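Osmolarity sensor protein EnvZ (Escherichia coli, PDB 5XGA) is a sensor histidine kinase whose periplasmic domain, the part crystallised here with the detergent CHAPS, probably takes part in sensing osmolarity across the inner membrane. Local coordinates at residues M23-D27 / R44-Y48; A64-A69 / R90-N94; K95-W101 / V112-L116. All coordinates share one frame; numbering follows the deposited sequence.

Interaction 1: residues M23-D27 / R44-Y48. With CPS (3-[(3-cholamidopropyl)dimethylammonio]-1-propanesulfonate), chain C.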
loop_
_atom_site.group_PDB
_atom_site.type_symbol
_atom_site.label_atom_id
_atom_site.label_comp_id
_atom_site.label_asym_id
_atom_site.label_seq_id
_atom_site.Cartn_x
_atom_site.Cartn_y
_atom_site.Cartn_z
ATOM N N MET A 23 6.923 0.646 6.764
ATOM C CA MET A 23 7.391 1.692 7.665
ATOM C C MET A 23 6.237 2.384 8.386
ATOM O O MET A 23 6.368 2.745 9.552
ATOM C CB MET A 23 8.230 2.724 6.896
ATOM C CG MET A 23 9.711 2.376 6.750
ATOM S SD MET A 23 10.589 3.577 5.699
ATOM C CE MET A 23 9.959 3.113 4.093
ATOM N N LEU A 24 5.104 2.568 7.702
ATOM C CA LEU A 24 3.918 3.111 8.351
ATOM C C LEU A 24 3.568 2.299 9.562
ATOM O O LEU A 24 3.079 2.817 10.568
ATOM C CB LEU A 24 2.721 3.103 7.416
ATOM C CG LEU A 24 2.518 4.336 6.575
ATOM C CD1 LEU A 24 1.226 4.130 5.820
ATOM C CD2 LEU A 24 2.476 5.561 7.503
ATOM N N MET A 25 3.817 1.002 9.436
ATOM C CA MET A 25 3.296 0.019 10.370
ATOM C C MET A 25 4.050 -0.079 11.676
ATOM O O MET A 25 3.571 -0.714 12.612
ATOM C CB MET A 25 3.278 -1.353 9.701
ATOM C CG MET A 25 2.081 -1.555 8.811
ATOM S SD MET A 25 2.027 -3.214 8.101
ATOM C CE MET A 25 3.762 -3.590 8.034
ATOM N N THR A 26 5.226 0.534 11.764
ATOM C CA THR A 26 6.045 0.297 12.944
ATOM C C THR A 26 6.973 1.467 13.263
ATOM O O THR A 26 7.247 2.307 12.413
ATOM C CB THR A 26 6.881 -0.995 12.750
ATOM O OG1 THR A 26 7.562 -1.337 13.967
ATOM C CG2 THR A 26 7.901 -0.803 11.628
ATOM N N ASP A 27 7.460 1.510 14.498
ATOM C CA ASP A 27 8.453 2.505 14.873
ATOM C C ASP A 27 9.870 1.925 14.764
ATOM O O ASP A 27 10.862 2.655 14.900
ATOM C CB ASP A 27 8.185 3.034 16.289
ATOM C CG ASP A 27 8.212 1.937 17.346
ATOM O OD1 ASP A 27 8.176 0.751 16.973
ATOM O OD2 ASP A 27 8.259 2.266 18.551
ATOM N N ARG A 44 6.882 8.713 9.014
ATOM C CA ARG A 44 5.636 7.963 8.921
ATOM C C ARG A 44 4.479 8.878 8.537
ATOM O O ARG A 44 3.666 8.531 7.682
ATOM C CB ARG A 44 5.364 7.252 10.241
ATOM C CG ARG A 44 6.317 6.078 10.475
ATOM C CD ARG A 44 5.537 4.941 11.151
ATOM N NE ARG A 44 5.734 5.010 12.572
ATOM C CZ ARG A 44 5.062 4.334 13.500
ATOM N NH1 ARG A 44 4.066 3.492 13.202
ATOM N NH2 ARG A 44 5.402 4.530 14.756
ATOM N N ARG A 45 4.427 10.047 9.169
ATOM C CA ARG A 45 3.480 11.090 8.795
ATOM C C ARG A 45 3.631 11.495 7.335
ATOM O O ARG A 45 2.642 11.665 6.629
ATOM C CB ARG A 45 3.650 12.316 9.695
ATOM C CG ARG A 45 2.987 12.179 11.047
ATOM C CD ARG A 45 2.983 13.494 11.807
ATOM N NE ARG A 45 4.334 13.929 12.154
ATOM C CZ ARG A 45 4.948 13.642 13.300
ATOM N NH1 ARG A 45 4.337 12.909 14.223
ATOM N NH2 ARG A 45 6.179 14.089 13.528
ATOM N N GLU A 46 4.868 11.638 6.867
ATOM C CA GLU A 46 5.085 12.092 5.492
ATOM C C GLU A 46 4.778 10.993 4.465
ATOM O O GLU A 46 4.246 11.270 3.390
ATOM C CB GLU A 46 6.515 12.599 5.318
ATOM C CG GLU A 46 6.677 13.565 4.155
ATOM C CD GLU A 46 5.703 14.732 4.220
ATOM O OE1 GLU A 46 4.687 14.717 3.483
ATOM O OE2 GLU A 46 5.951 15.668 5.009
ATOM N N ILE A 47 5.117 9.749 4.784
ATOM C CA ILE A 47 4.751 8.616 3.918
ATOM C C ILE A 47 3.243 8.538 3.707
ATOM O O ILE A 47 2.763 8.378 2.577
ATOM C CB ILE A 47 5.207 7.259 4.503
ATOM C CG1 ILE A 47 6.717 7.087 4.342
ATOM C CG2 ILE A 47 4.467 6.115 3.791
ATOM C CD1 ILE A 47 7.325 5.931 5.185
ATOM N N TYR A 48 2.504 8.629 4.809
ATOM C CA TYR A 48 1.046 8.599 4.757
ATOM C C TYR A 48 0.531 9.694 3.823
ATOM O O TYR A 48 -0.261 9.435 2.935
ATOM C CB TYR A 48 0.441 8.764 6.150
ATOM C CG TYR A 48 -1.047 8.427 6.193
ATOM C CD1 TYR A 48 -1.474 7.126 6.430
ATOM C CD2 TYR A 48 -2.016 9.403 5.970
ATOM C CE1 TYR A 48 -2.824 6.803 6.447
ATOM C CE2 TYR A 48 -3.376 9.092 5.998
ATOM C CZ TYR A 48 -3.768 7.788 6.234
ATOM O OH TYR A 48 -5.106 7.456 6.267
HETATM C C1 CPS C . 1.360 9.935 13.433
HETATM C C2 CPS C . 1.009 8.902 12.376
HETATM C C3 CPS C . -0.909 10.060 11.077
HETATM C C4 CPS C . -2.421 10.271 10.998
HETATM C C5 CPS C . -3.228 8.987 10.912
HETATM C C6 CPS C . -2.565 7.824 11.597
HETATM C C7 CPS C . -3.369 6.672 11.082
HETATM C C8 CPS C . -4.690 7.210 11.569
HETATM C C9 CPS C . -4.507 8.732 11.718
HETATM C C10 CPS C . -3.482 8.769 9.432
HETATM C C11 CPS C . 1.652 9.318 11.080
HETATM C C12 CPS C . 2.747 9.833 14.065
HETATM C C13 CPS C . 3.094 8.458 14.598
HETATM C C14 CPS C . 1.965 7.491 14.304
HETATM C C15 CPS C . 1.581 7.547 12.841
HETATM C C16 CPS C . 0.723 6.348 12.510
HETATM C C17 CPS C . -0.733 6.691 12.680
HETATM C C18 CPS C . -1.071 7.682 11.592
HETATM C C19 CPS C . -0.496 8.979 12.061
HETATM C C20 CPS C . -5.831 9.458 11.409
HETATM C C21 CPS C . -5.727 10.979 11.260
HETATM C C22 CPS C . -6.961 9.098 12.382
HETATM C C23 CPS C . -7.817 7.875 12.048
HETATM C C24 CPS C . -8.987 7.702 13.021
HETATM C C25 CPS C . -9.713 5.722 11.775
HETATM C C26 CPS C . -10.990 5.530 10.950
HETATM C C27 CPS C . -12.215 5.251 11.827
HETATM C C28 CPS C . -12.255 3.168 10.689
HETATM C C29 CPS C . -11.526 3.267 12.946
HETATM C C30 CPS C . -13.840 3.659 12.532
HETATM N N1 CPS C . -9.841 6.693 12.855
HETATM N N2 CPS C . -12.480 3.816 11.981
HETATM O O1 CPS C . -9.184 8.461 13.958
HETATM O O2 CPS C . 3.387 8.582 15.985
HETATM O O3 CPS C . -0.946 7.291 13.953
HETATM O O4 CPS C . -2.835 11.074 12.077
#
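The guanidinium of Arg44 has Thr26 O and Asp27 N over one face, both toward its rim. C14 of the CHAPS molecule lies over the opposite face. Leu24 O sits at the edge, in the guanidinium plane, and takes a nearly straight hydrogen bond from Arg44 NH1 (2.9 Å, 169° at the hydrogen). NH1 meets that carbonyl from above its plane. Bends at chi2 (-143°) and chi3 (-96°) fold the arginine back toward the backbone of Leu24 to Thr26. The Tyr48 ring carries the CHAPS methyl C10 over one face, 3.4 Å from Tyr48 CZ, and Leu24 CD1 near its edge. Apolar contacts fill in beside the arginine. Ile47 CG2 lies 3.8 Å from Leu24 CG, and Ile47 CD1 is 3.7 Å from Met23 CB. With an alanine at Arg44, Leu24 O would probably lose this donor and a gap open between the Thr26 turn and the detergent. Arg44, Arg45 and Tyr48 line the pocket of this CHAPS molecule; Leu24, Met25 and Arg44 also line that of a second one. The contact joins helix 10-24 and the turn after it to helix 41-51. Thr26 OG1 bonds to Lys28 O, at the start of strand 28-30.

Interaction 2: residues A64-A69 / R90-N94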
loop_
_atom_site.group_PDB
_atom_site.type_symbol
_atom_site.label_atom_id
_atom_site.label_comp_id
_atom_site.label_asym_id
_atom_site.label_seq_id
_atom_site.Cartn_x
_atom_site.Cartn_y
_atom_site.Cartn_z
ATOM N N ALA A 64 -16.841 2.890 -3.964
ATOM C CA ALA A 64 -15.934 3.940 -4.428
ATOM C C ALA A 64 -14.963 3.475 -5.514
ATOM O O ALA A 64 -14.197 4.282 -6.062
ATOM C CB ALA A 64 -15.167 4.506 -3.265
ATOM N N GLY A 65 -14.993 2.184 -5.826
ATOM C CA GLY A 65 -14.145 1.642 -6.875
ATOM C C GLY A 65 -13.692 0.220 -6.608
ATOM O O GLY A 65 -13.211 -0.471 -7.506
ATOM N N LEU A 66 -13.840 -0.216 -5.365
ATOM C CA LEU A 66 -13.415 -1.555 -4.983
ATOM C C LEU A 66 -14.138 -2.616 -5.801
ATOM O O LEU A 66 -13.572 -3.648 -6.138
ATOM C CB LEU A 66 -13.664 -1.785 -3.496
ATOM C CG LEU A 66 -13.336 -3.197 -3.014
ATOM C CD1 LEU A 66 -11.859 -3.493 -3.214
ATOM C CD2 LEU A 66 -13.733 -3.359 -1.564
ATOM N N ARG A 67 -15.394 -2.354 -6.141
ATOM C CA ARG A 67 -16.203 -3.385 -6.775
ATOM C C ARG A 67 -15.693 -3.756 -8.161
ATOM O O ARG A 67 -15.883 -4.881 -8.612
ATOM C CB ARG A 67 -17.661 -2.944 -6.839
ATOM C CG ARG A 67 -18.460 -3.350 -5.606
ATOM C CD ARG A 67 -19.041 -4.737 -5.761
ATOM N NE ARG A 67 -19.771 -4.859 -7.020
ATOM C CZ ARG A 67 -21.056 -4.550 -7.179
ATOM N NH1 ARG A 67 -21.770 -4.102 -6.154
ATOM N NH2 ARG A 67 -21.628 -4.691 -8.366
ATOM N N TRP A 68 -15.021 -2.821 -8.823
ATOM C CA TRP A 68 -14.474 -3.080 -10.151
ATOM C C TRP A 68 -13.044 -3.606 -10.061
ATOM O O TRP A 68 -12.466 -4.058 -11.049
ATOM C CB TRP A 68 -14.514 -1.807 -10.994
ATOM C CG TRP A 68 -15.772 -1.001 -10.797
ATOM C CD1 TRP A 68 -15.860 0.344 -10.558
ATOM C CD2 TRP A 68 -17.118 -1.497 -10.797
ATOM N NE1 TRP A 68 -17.178 0.716 -10.423
ATOM C CE2 TRP A 68 -17.970 -0.396 -10.564
ATOM C CE3 TRP A 68 -17.687 -2.765 -10.979
ATOM C CZ2 TRP A 68 -19.362 -0.526 -10.504
ATOM C CZ3 TRP A 68 -19.071 -2.893 -10.920
ATOM C CH2 TRP A 68 -19.891 -1.779 -10.685
ATOM N N ALA A 69 -12.481 -3.537 -8.862
ATOM C CA ALA A 69 -11.092 -3.910 -8.634
ATOM C C ALA A 69 -10.909 -5.429 -8.649
ATOM O O ALA A 69 -11.684 -6.155 -8.032
ATOM C CB ALA A 69 -10.615 -3.332 -7.302
ATOM N N ARG A 90 -5.913 -5.602 -4.463
ATOM C CA ARG A 90 -6.762 -5.577 -5.651
ATOM C C ARG A 90 -6.447 -4.329 -6.453
ATOM O O ARG A 90 -6.072 -3.297 -5.879
ATOM C CB ARG A 90 -8.240 -5.613 -5.263
ATOM C CG ARG A 90 -8.647 -6.870 -4.528
ATOM C CD ARG A 90 -10.156 -7.023 -4.474
ATOM N NE ARG A 90 -10.523 -7.941 -3.405
ATOM C CZ ARG A 90 -11.714 -7.970 -2.823
ATOM N NH1 ARG A 90 -12.661 -7.129 -3.221
ATOM N NH2 ARG A 90 -11.953 -8.830 -1.842
ATOM N N VAL A 91 -6.575 -4.404 -7.775
ATOM C CA VAL A 91 -6.257 -3.233 -8.590
ATOM C C VAL A 91 -7.404 -2.859 -9.505
ATOM O O VAL A 91 -7.933 -3.689 -10.260
ATOM C CB VAL A 91 -5.000 -3.430 -9.450
ATOM C CG1 VAL A 91 -4.695 -2.136 -10.228
ATOM C CG2 VAL A 91 -3.803 -3.826 -8.577
ATOM N N GLU A 92 -7.769 -1.589 -9.413
ATOM C CA GLU A 92 -8.798 -0.988 -10.241
ATOM C C GLU A 92 -8.080 -0.339 -11.401
ATOM O O GLU A 92 -7.459 0.723 -11.254
ATOM C CB GLU A 92 -9.614 0.011 -9.411
ATOM C CG GLU A 92 -10.495 0.965 -10.157
ATOM C CD GLU A 92 -11.182 1.924 -9.206
ATOM O OE1 GLU A 92 -12.020 2.724 -9.658
ATOM O OE2 GLU A 92 -10.877 1.874 -7.993
ATOM N N VAL A 93 -8.102 -1.019 -12.540
ATOM C CA VAL A 93 -7.369 -0.551 -13.707
ATOM C C VAL A 93 -8.266 0.365 -14.518
ATOM O O VAL A 93 -7.879 0.862 -15.576
ATOM C CB VAL A 93 -6.855 -1.717 -14.563
ATOM C CG1 VAL A 93 -5.657 -2.375 -13.879
ATOM C CG2 VAL A 93 -7.968 -2.730 -14.810
ATOM N N ASN A 94 -9.469 0.588 -13.998
ATOM C CA ASN A 94 -10.313 1.673 -14.473
ATOM C C ASN A 94 -9.656 2.992 -14.085
ATOM O O ASN A 94 -8.686 3.004 -13.318
ATOM C CB ASN A 94 -11.734 1.583 -13.891
ATOM C CG ASN A 94 -11.963 0.317 -13.066
ATOM O OD1 ASN A 94 -11.228 -0.669 -13.182
ATOM N ND2 ASN A 94 -12.999 0.342 -12.232
HETATM O O HOH W 1 -11.431 4.555 -6.756
HETATM O O HOH W 2 -13.312 -6.176 -5.873
#
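Ala69 and Glu92 meet where the turn after helix 58-64 runs into strand 70-71, the edge strand beside strand 87-92. Their CA atoms are 4.0 Å apart. Ala69 CB packs on Arg90 CB at 3.9 Å, and Ala69 CA makes a CA-H...O contact to Val91 O. The turn is drawn together by its own backbone bonds, Trp68 N to Gly65 O and Ala69 N to Leu66 O. Gly65 leaves the helix with positive phi (147°). A side chain here would collide with the Glu92 carboxylate and with the preceding carbonyl. Glu92 reaches this spot because CG stands opposite the backbone N (chi1 166°) and the chain runs on extended. Its OE2 lies 3.3 Å from Gly65 O, a pair of acceptors that do not bond to each other. OE2 is supplied instead by Trp101 NE1 and by a water, which also donates to Ala64 O at 2.9 Å. A second water donates to Leu66 O and Ala69 O and accepts from Arg90 NH1 at 2.9 Å. It thus ties the arginine to the turn without a direct bond. Leu66 CD1 touches Arg90 NH1 at 3.7 Å, obliquely to the guanidinium, while Arg90 NE forms a salt bridge to Glu88. Further along, the Asn94 side chain crosses that of Trp68 at about a right angle, its amide plane 47° from the ring, with ND2 near Trp68 CB and CD1. Trp101 of strand 99-104 touches both Leu66 and Ala69. Ala61 of helix 58-64 and Trp111 of strand 110-115 also pack on Leu66.

Interaction 3: residues K95-W101 / V112-L116. With CPS (3-[(3-cholamidopropyl)dimethylammonio]-1-propanesulfonate), chain B.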
loop_
_atom_site.group_PDB
_atom_site.type_symbol
_atom_site.label_atom_id
_atom_site.label_comp_id
_atom_site.label_asym_id
_atom_site.label_seq_id
_atom_site.Cartn_x
_atom_site.Cartn_y
_atom_site.Cartn_z
ATOM N N LYS A 95 -10.184 4.094 -14.613
ATOM C CA LYS A 95 -9.604 5.418 -14.394
ATOM C C LYS A 95 -8.268 5.518 -15.133
ATOM O O LYS A 95 -7.514 6.478 -14.957
ATOM C CB LYS A 95 -9.424 5.700 -12.895
ATOM C CG LYS A 95 -10.687 5.500 -12.064
ATOM C CD LYS A 95 -10.367 5.255 -10.590
ATOM C CE LYS A 95 -10.421 6.542 -9.773
ATOM N NZ LYS A 95 -9.429 7.550 -10.234
ATOM N N SER A 96 -7.987 4.509 -15.958
ATOM C CA SER A 96 -6.782 4.449 -16.791
ATOM C C SER A 96 -5.472 4.465 -15.980
ATOM O O SER A 96 -4.543 3.707 -16.282
ATOM C CB SER A 96 -6.788 5.595 -17.809
ATOM O OG SER A 96 -5.900 5.331 -18.885
ATOM N N SER A 97 -5.385 5.333 -14.973
ATOM C CA SER A 97 -4.270 5.289 -14.030
ATOM C C SER A 97 -4.690 4.418 -12.852
ATOM O O SER A 97 -5.674 4.716 -12.185
ATOM C CB SER A 97 -3.873 6.689 -13.561
ATOM O OG SER A 97 -2.623 6.664 -12.888
ATOM N N PRO A 98 -3.954 3.325 -12.606
ATOM C CA PRO A 98 -4.408 2.304 -11.661
ATOM C C PRO A 98 -4.652 2.858 -10.254
ATOM O O PRO A 98 -4.019 3.840 -9.846
ATOM C CB PRO A 98 -3.248 1.294 -11.641
ATOM C CG PRO A 98 -2.410 1.611 -12.819
ATOM C CD PRO A 98 -2.578 3.075 -13.066
ATOM N N VAL A 99 -5.581 2.229 -9.541
ATOM C CA VAL A 99 -5.808 2.503 -8.136
ATOM C C VAL A 99 -5.646 1.195 -7.367
ATOM O O VAL A 99 -6.309 0.203 -7.676
ATOM C CB VAL A 99 -7.196 3.109 -7.901
ATOM C CG1 VAL A 99 -7.455 3.314 -6.409
ATOM C CG2 VAL A 99 -7.316 4.424 -8.640
ATOM N N VAL A 100 -4.742 1.175 -6.391
ATOM C CA VAL A 100 -4.517 -0.034 -5.603
ATOM C C VAL A 100 -5.418 -0.028 -4.378
ATOM O O VAL A 100 -5.572 0.999 -3.704
ATOM C CB VAL A 100 -3.041 -0.172 -5.163
ATOM C CG1 VAL A 100 -2.887 -1.311 -4.134
ATOM C CG2 VAL A 100 -2.148 -0.397 -6.378
ATOM N N TRP A 101 -6.053 -1.166 -4.134
ATOM C CA TRP A 101 -6.873 -1.371 -2.953
ATOM C C TRP A 101 -6.196 -2.456 -2.119
ATOM O O TRP A 101 -5.897 -3.525 -2.635
ATOM C CB TRP A 101 -8.299 -1.781 -3.335
ATOM C CG TRP A 101 -9.089 -0.672 -3.963
ATOM C CD1 TRP A 101 -9.138 -0.337 -5.289
ATOM C CD2 TRP A 101 -9.947 0.250 -3.283
ATOM N NE1 TRP A 101 -9.968 0.745 -5.473
ATOM C CE2 TRP A 101 -10.482 1.119 -4.254
ATOM C CE3 TRP A 101 -10.317 0.422 -1.943
ATOM C CZ2 TRP A 101 -11.366 2.146 -3.927
ATOM C CZ3 TRP A 101 -11.193 1.439 -1.617
ATOM C CH2 TRP A 101 -11.708 2.292 -2.605
ATOM N N VAL A 112 -7.528 0.132 2.339
ATOM C CA VAL A 112 -6.587 1.216 2.062
ATOM C C VAL A 112 -6.603 1.515 0.569
ATOM O O VAL A 112 -6.334 0.626 -0.244
ATOM C CB VAL A 112 -5.156 0.841 2.523
ATOM C CG1 VAL A 112 -4.142 1.838 2.027
ATOM C CG2 VAL A 112 -5.102 0.724 4.052
ATOM N N ARG A 113 -6.943 2.753 0.208
ATOM C CA ARG A 113 -6.991 3.142 -1.197
ATOM C C ARG A 113 -5.805 4.014 -1.549
ATOM O O ARG A 113 -5.609 5.066 -0.946
ATOM C CB ARG A 113 -8.281 3.893 -1.526
ATOM C CG ARG A 113 -8.371 4.279 -3.006
ATOM C CD ARG A 113 -9.448 5.325 -3.235
ATOM N NE ARG A 113 -9.583 5.642 -4.656
ATOM C CZ ARG A 113 -8.954 6.645 -5.265
ATOM N NH1 ARG A 113 -8.147 7.447 -4.586
ATOM N NH2 ARG A 113 -9.143 6.851 -6.565
ATOM N N VAL A 114 -5.021 3.575 -2.530
ATOM C CA VAL A 114 -3.820 4.302 -2.941
ATOM C C VAL A 114 -3.733 4.377 -4.461
ATOM O O VAL A 114 -3.493 3.370 -5.123
ATOM C CB VAL A 114 -2.529 3.634 -2.397
ATOM C CG1 VAL A 114 -1.333 4.549 -2.578
ATOM C CG2 VAL A 114 -2.684 3.304 -0.934
ATOM N N PRO A 115 -3.941 5.573 -5.018
ATOM C CA PRO A 115 -3.757 5.802 -6.456
ATOM C C PRO A 115 -2.295 5.719 -6.859
ATOM O O PRO A 115 -1.425 6.227 -6.139
ATOM C CB PRO A 115 -4.286 7.228 -6.657
ATOM C CG PRO A 115 -4.023 7.888 -5.351
ATOM C CD PRO A 115 -4.312 6.810 -4.311
ATOM N N LEU A 116 -2.025 5.074 -7.991
ATOM C CA LEU A 116 -0.690 5.096 -8.578
ATOM C C LEU A 116 -0.441 6.487 -9.161
ATOM O O LEU A 116 -1.226 6.966 -9.976
ATOM C CB LEU A 116 -0.546 4.010 -9.656
ATOM C CG LEU A 116 0.842 3.770 -10.272
ATOM C CD1 LEU A 116 0.915 2.372 -10.847
ATOM C CD2 LEU A 116 1.157 4.791 -11.352
HETATM C C1 CPS B . -1.645 0.078 7.294
HETATM C C2 CPS B . -2.415 1.108 8.087
HETATM C C3 CPS B . -0.756 0.883 10.008
HETATM C C4 CPS B . -0.558 0.744 11.499
HETATM C C5 CPS B . -1.304 1.794 12.252
HETATM C C6 CPS B . -2.746 1.732 11.826
HETATM C C7 CPS B . -3.498 2.638 12.754
HETATM C C8 CPS B . -2.757 2.413 14.052
HETATM C C9 CPS B . -1.517 1.577 13.737
HETATM C C10 CPS B . -0.617 3.124 11.970
HETATM C C11 CPS B . -1.816 2.454 7.750
HETATM C C12 CPS B . -2.242 -1.311 7.421
HETATM C C13 CPS B . -3.667 -1.296 6.929
HETATM C C14 CPS B . -4.467 -0.350 7.810
HETATM C C15 CPS B . -3.899 1.045 7.719
HETATM C C16 CPS B . -4.756 2.010 8.520
HETATM C C17 CPS B . -4.489 1.940 10.022
HETATM C C18 CPS B . -2.981 1.975 10.347
HETATM C C19 CPS B . -2.219 0.914 9.587
HETATM C C20 CPS B . -0.361 1.875 14.715
HETATM C C21 CPS B . 0.999 1.274 14.346
HETATM C C22 CPS B . -0.730 1.506 16.148
HETATM C C23 CPS B . 0.184 2.010 17.251
HETATM C C24 CPS B . -0.610 2.191 18.539
HETATM C C25 CPS B . -1.564 3.748 20.195
HETATM C C26 CPS B . -1.760 5.252 20.467
HETATM C C27 CPS B . -2.632 5.585 21.692
HETATM C C28 CPS B . -1.252 7.294 22.621
HETATM C C29 CPS B . -2.796 7.854 20.906
HETATM C C30 CPS B . -3.700 7.265 23.021
HETATM N N1 CPS B . -0.813 3.439 18.968
HETATM N N2 CPS B . -2.587 7.008 22.085
HETATM O O1 CPS B . -1.039 1.239 19.178
HETATM O O2 CPS B . -4.167 -2.633 6.916
HETATM O O3 CPS B . -5.164 0.818 10.590
HETATM O O4 CPS B . -1.066 -0.508 11.879
#
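Arg113 starts with CG opposite its backbone N (chi1 -178°) and stays extended to NE, which lays its methylenes along the Trp101 ring. Trp101 has CG anti to the carbonyl carbon (chi1 -70°), which turns that ring to meet them. Arg113 CG sits over the six-membered ring in a CH-pi contact, 3.9 Å from the centroid and 15° off the normal. The guanidinium stands steeply to the indole. Val99 CG1 lies over one of its faces, 3.6 Å from Arg113 NE, and Trp101 CZ2 is near its edge. These groups share one face of the antiparallel hairpin of strands 99-104 and 110-115. Val100 and Val114 form a hydrogen-bonded pair: Val100 N to Val114 O is 2.8 Å, and Val114 N to Val100 O is 2.9 Å. Leu116 N to Pro98 O, 3.0 Å, extends the ladder. Pro98 CG also touches Leu116 CD1 at 3.9 Å. At the pocket end, Val112 CG2 meets C13 of a CHAPS molecule at 3.8 Å. Trp101 NE1 bonds to Glu92. Lys95 NZ comes within 3.7 Å of Arg113 NH2, but the lysine is poorly ordered. These like charges would probably disfavour the approach, so the arginine's hold rests on its carbon chain against Trp101 and Val99.

How the interactions relate
From the N terminus, interaction 1 comes first. It closes the loop from helix 10-24 through the small sheet of strands 28-30 and 36-38 to helix 41-51. Interaction 2 then closes the longer loop from the turn after helix 58-64, through helix 73-83, to strand 87-92. Interaction 3 closes the hairpin that follows. The three are in series; none nests or crosses. Interactions 2 and 3 touch, since strands 87-92 and 99-104 are sheet neighbours: Arg90 O lies 2.8 Å from Trp101 N. Interaction 1 lies on the other side of the chain's centre from interactions 2 and 3, its centre about 19 Å from that of interaction 3. CHAPS contacts occur in both interactions 1 and 3.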